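Local coordinates for putative uncharacterized protein (Ustilago maydis, PDB 4GNX), which forms the small, Rpa3-type subunit of the replication protein A complex, which binds single-stranded DNA, at the interface of chains A and B. Sequence-based numbering; all coordinates share one arbitrary frame. Chains: chain A, Putative uncharacterized protein; chain B, Putative uncharacterized protein.

The interface of chains A and B. Residues chain A 7, 22, 24, 62, 80, 82; chain B 90, 117, 121.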
loop_
_atom_site.group_PDB
_atom_site.type_symbol
_atom_site.label_atom_id
_atom_site.label_comp_id
_atom_site.label_asym_id
_atom_site.label_seq_id
_atom_site.Cartn_x
_atom_site.Cartn_y
_atom_site.Cartn_z
ATOM N N LEU A 7 4.718 -19.884 -11.490
ATOM C CA LEU A 7 3.365 -19.858 -10.912
ATOM C C LEU A 7 2.448 -19.577 -12.047
ATOM O O LEU A 7 2.514 -18.497 -12.633
ATOM C CB LEU A 7 3.227 -18.718 -9.907
ATOM C CG LEU A 7 2.067 -18.767 -8.929
ATOM C CD1 LEU A 7 2.144 -19.995 -8.023
ATOM C CD2 LEU A 7 2.040 -17.484 -8.119
ATOM N N ARG A 22 3.815 -24.756 -10.994
ATOM C CA ARG A 22 3.174 -24.596 -9.711
ATOM C C ARG A 22 1.854 -23.914 -9.973
ATOM O O ARG A 22 1.804 -22.950 -10.723
ATOM C CB ARG A 22 4.051 -23.736 -8.832
ATOM C CG ARG A 22 3.581 -23.638 -7.401
ATOM C CD ARG A 22 4.761 -23.310 -6.484
ATOM N NE ARG A 22 5.578 -24.498 -6.237
ATOM C CZ ARG A 22 6.775 -24.475 -5.673
ATOM N NH1 ARG A 22 7.296 -23.325 -5.295
ATOM N NH2 ARG A 22 7.458 -25.603 -5.493
ATOM N N VAL A 24 -2.264 -22.882 -8.230
ATOM C CA VAL A 24 -3.160 -22.764 -7.082
ATOM C C VAL A 24 -4.614 -22.770 -7.520
ATOM O O VAL A 24 -4.985 -22.133 -8.498
ATOM C CB VAL A 24 -2.927 -21.456 -6.293
ATOM C CG1 VAL A 24 -3.809 -21.422 -5.050
ATOM C CG2 VAL A 24 -1.471 -21.316 -5.869
ATOM N N GLU A 62 -2.158 -25.899 -3.354
ATOM C CA GLU A 62 -1.057 -25.528 -4.272
ATOM C C GLU A 62 -0.344 -26.771 -4.745
ATOM O O GLU A 62 0.241 -27.500 -3.943
ATOM C CB GLU A 62 -0.037 -24.558 -3.646
ATOM C CG GLU A 62 1.007 -24.059 -4.643
ATOM C CD GLU A 62 2.191 -23.341 -3.991
ATOM O OE1 GLU A 62 3.184 -24.017 -3.610
ATOM O OE2 GLU A 62 2.163 -22.087 -3.867
ATOM N N ARG A 80 0.372 -28.701 -1.440
ATOM C CA ARG A 80 0.278 -27.813 -0.278
ATOM C C ARG A 80 -1.169 -27.380 0.081
ATOM O O ARG A 80 -1.894 -26.895 -0.773
ATOM C CB ARG A 80 1.100 -26.563 -0.578
ATOM C CG ARG A 80 2.112 -26.184 0.486
ATOM C CD ARG A 80 1.545 -26.213 1.914
ATOM N NE ARG A 80 1.183 -27.572 2.378
ATOM C CZ ARG A 80 1.148 -27.994 3.647
ATOM N NH1 ARG A 80 1.474 -27.196 4.666
ATOM N NH2 ARG A 80 0.797 -29.251 3.891
ATOM N N PHE A 82 -4.221 -24.993 2.152
ATOM C CA PHE A 82 -4.455 -23.611 2.694
ATOM C C PHE A 82 -5.707 -23.385 3.548
ATOM O O PHE A 82 -5.727 -23.726 4.720
ATOM C CB PHE A 82 -4.515 -22.580 1.599
ATOM C CG PHE A 82 -3.573 -22.828 0.501
ATOM C CD1 PHE A 82 -4.002 -22.809 -0.787
ATOM C CD2 PHE A 82 -2.247 -23.052 0.758
ATOM C CE1 PHE A 82 -3.130 -23.007 -1.822
ATOM C CE2 PHE A 82 -1.356 -23.265 -0.266
ATOM C CZ PHE A 82 -1.806 -23.245 -1.564
ATOM N N TYR B 90 4.927 -23.753 4.108
ATOM C CA TYR B 90 5.384 -22.386 3.904
ATOM C C TYR B 90 5.865 -21.719 5.190
ATOM O O TYR B 90 5.322 -21.952 6.275
ATOM C CB TYR B 90 4.334 -21.545 3.212
ATOM C CG TYR B 90 4.411 -21.634 1.702
ATOM C CD1 TYR B 90 3.567 -22.473 0.999
ATOM C CD2 TYR B 90 5.333 -20.861 0.973
ATOM C CE1 TYR B 90 3.627 -22.542 -0.375
ATOM C CE2 TYR B 90 5.397 -20.924 -0.409
ATOM C CZ TYR B 90 4.554 -21.777 -1.075
ATOM O OH TYR B 90 4.603 -21.887 -2.445
ATOM N N TYR B 117 -2.180 -18.362 3.063
ATOM C CA TYR B 117 -1.551 -18.384 1.750
ATOM C C TYR B 117 -1.427 -17.001 1.128
ATOM O O TYR B 117 -0.478 -16.740 0.396
ATOM C CB TYR B 117 -2.313 -19.305 0.799
ATOM C CG TYR B 117 -1.578 -19.516 -0.470
ATOM C CD1 TYR B 117 -0.467 -20.350 -0.507
ATOM C CD2 TYR B 117 -1.951 -18.851 -1.625
ATOM C CE1 TYR B 117 0.250 -20.537 -1.670
ATOM C CE2 TYR B 117 -1.249 -19.026 -2.797
ATOM C CZ TYR B 117 -0.144 -19.878 -2.818
ATOM O OH TYR B 117 0.593 -20.081 -3.975
ATOM N N MET B 121 1.456 -14.690 -1.407
ATOM C CA MET B 121 1.174 -13.826 -2.530
ATOM C C MET B 121 1.631 -12.415 -2.246
ATOM O O MET B 121 2.298 -11.804 -3.065
ATOM C CB MET B 121 -0.307 -13.888 -2.888
ATOM C CG MET B 121 -0.751 -15.299 -3.239
ATOM S SD MET B 121 0.022 -15.855 -4.775
ATOM C CE MET B 121 1.381 -16.907 -4.271
#
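A:Glu62, on strand 60-68 of chain A, meets both B:Tyr117 at the start of helix 117-135 and B:Tyr90 at the start of strand 90-100, while A:Val24 on strand 20-31 meets B:Tyr117, all with ordinary extended or helical backbone torsions. A:Glu62 is the shared acceptor. Its CG lies anti to the backbone N (chi1 -174°) and the chain stays extended beyond it, which carries the carboxylate out to both phenols. B:Tyr90 OH sits between the two carboxylate oxygens, 2.8 Å from A:Glu62 OE1 and OE2 on their syn sides, its one hydrogen probably shared between them, with the carboxylate at the ring edge and the two planes 82° apart. B:Tyr117 OH takes the anti lone pair of A:Glu62 OE2, so that oxygen accepts from two tyrosines. On the chain A side, A:Arg22 NE stands 3.6 Å from A:Glu62 OE1 in a salt bridge that probably helps to keep the acid ionised and steady its position.

The CD1 side of the B:Tyr117 ring lies over the outer part of one A:Phe82 face, with A:Phe82 CZ over a face of the tyrosine, while A:Arg80 O lies over the opposite face of that phenylalanine. A:Val24 CG2 reaches B:Tyr117 CZ at 3.6 Å. Alongside B:Tyr90, the A:Arg80 aliphatic chain runs in the opposite direction, its CG 4.0 Å from ring atom CD1 of B:Tyr90. One turn on in helix 117-135, B:Met121 CE meets A:Leu7 CD2 of strand 7-8 tip to tip. This mixed polar and aromatic patch joins the two OB-fold subunits and probably helps to hold the replication protein A assembly together.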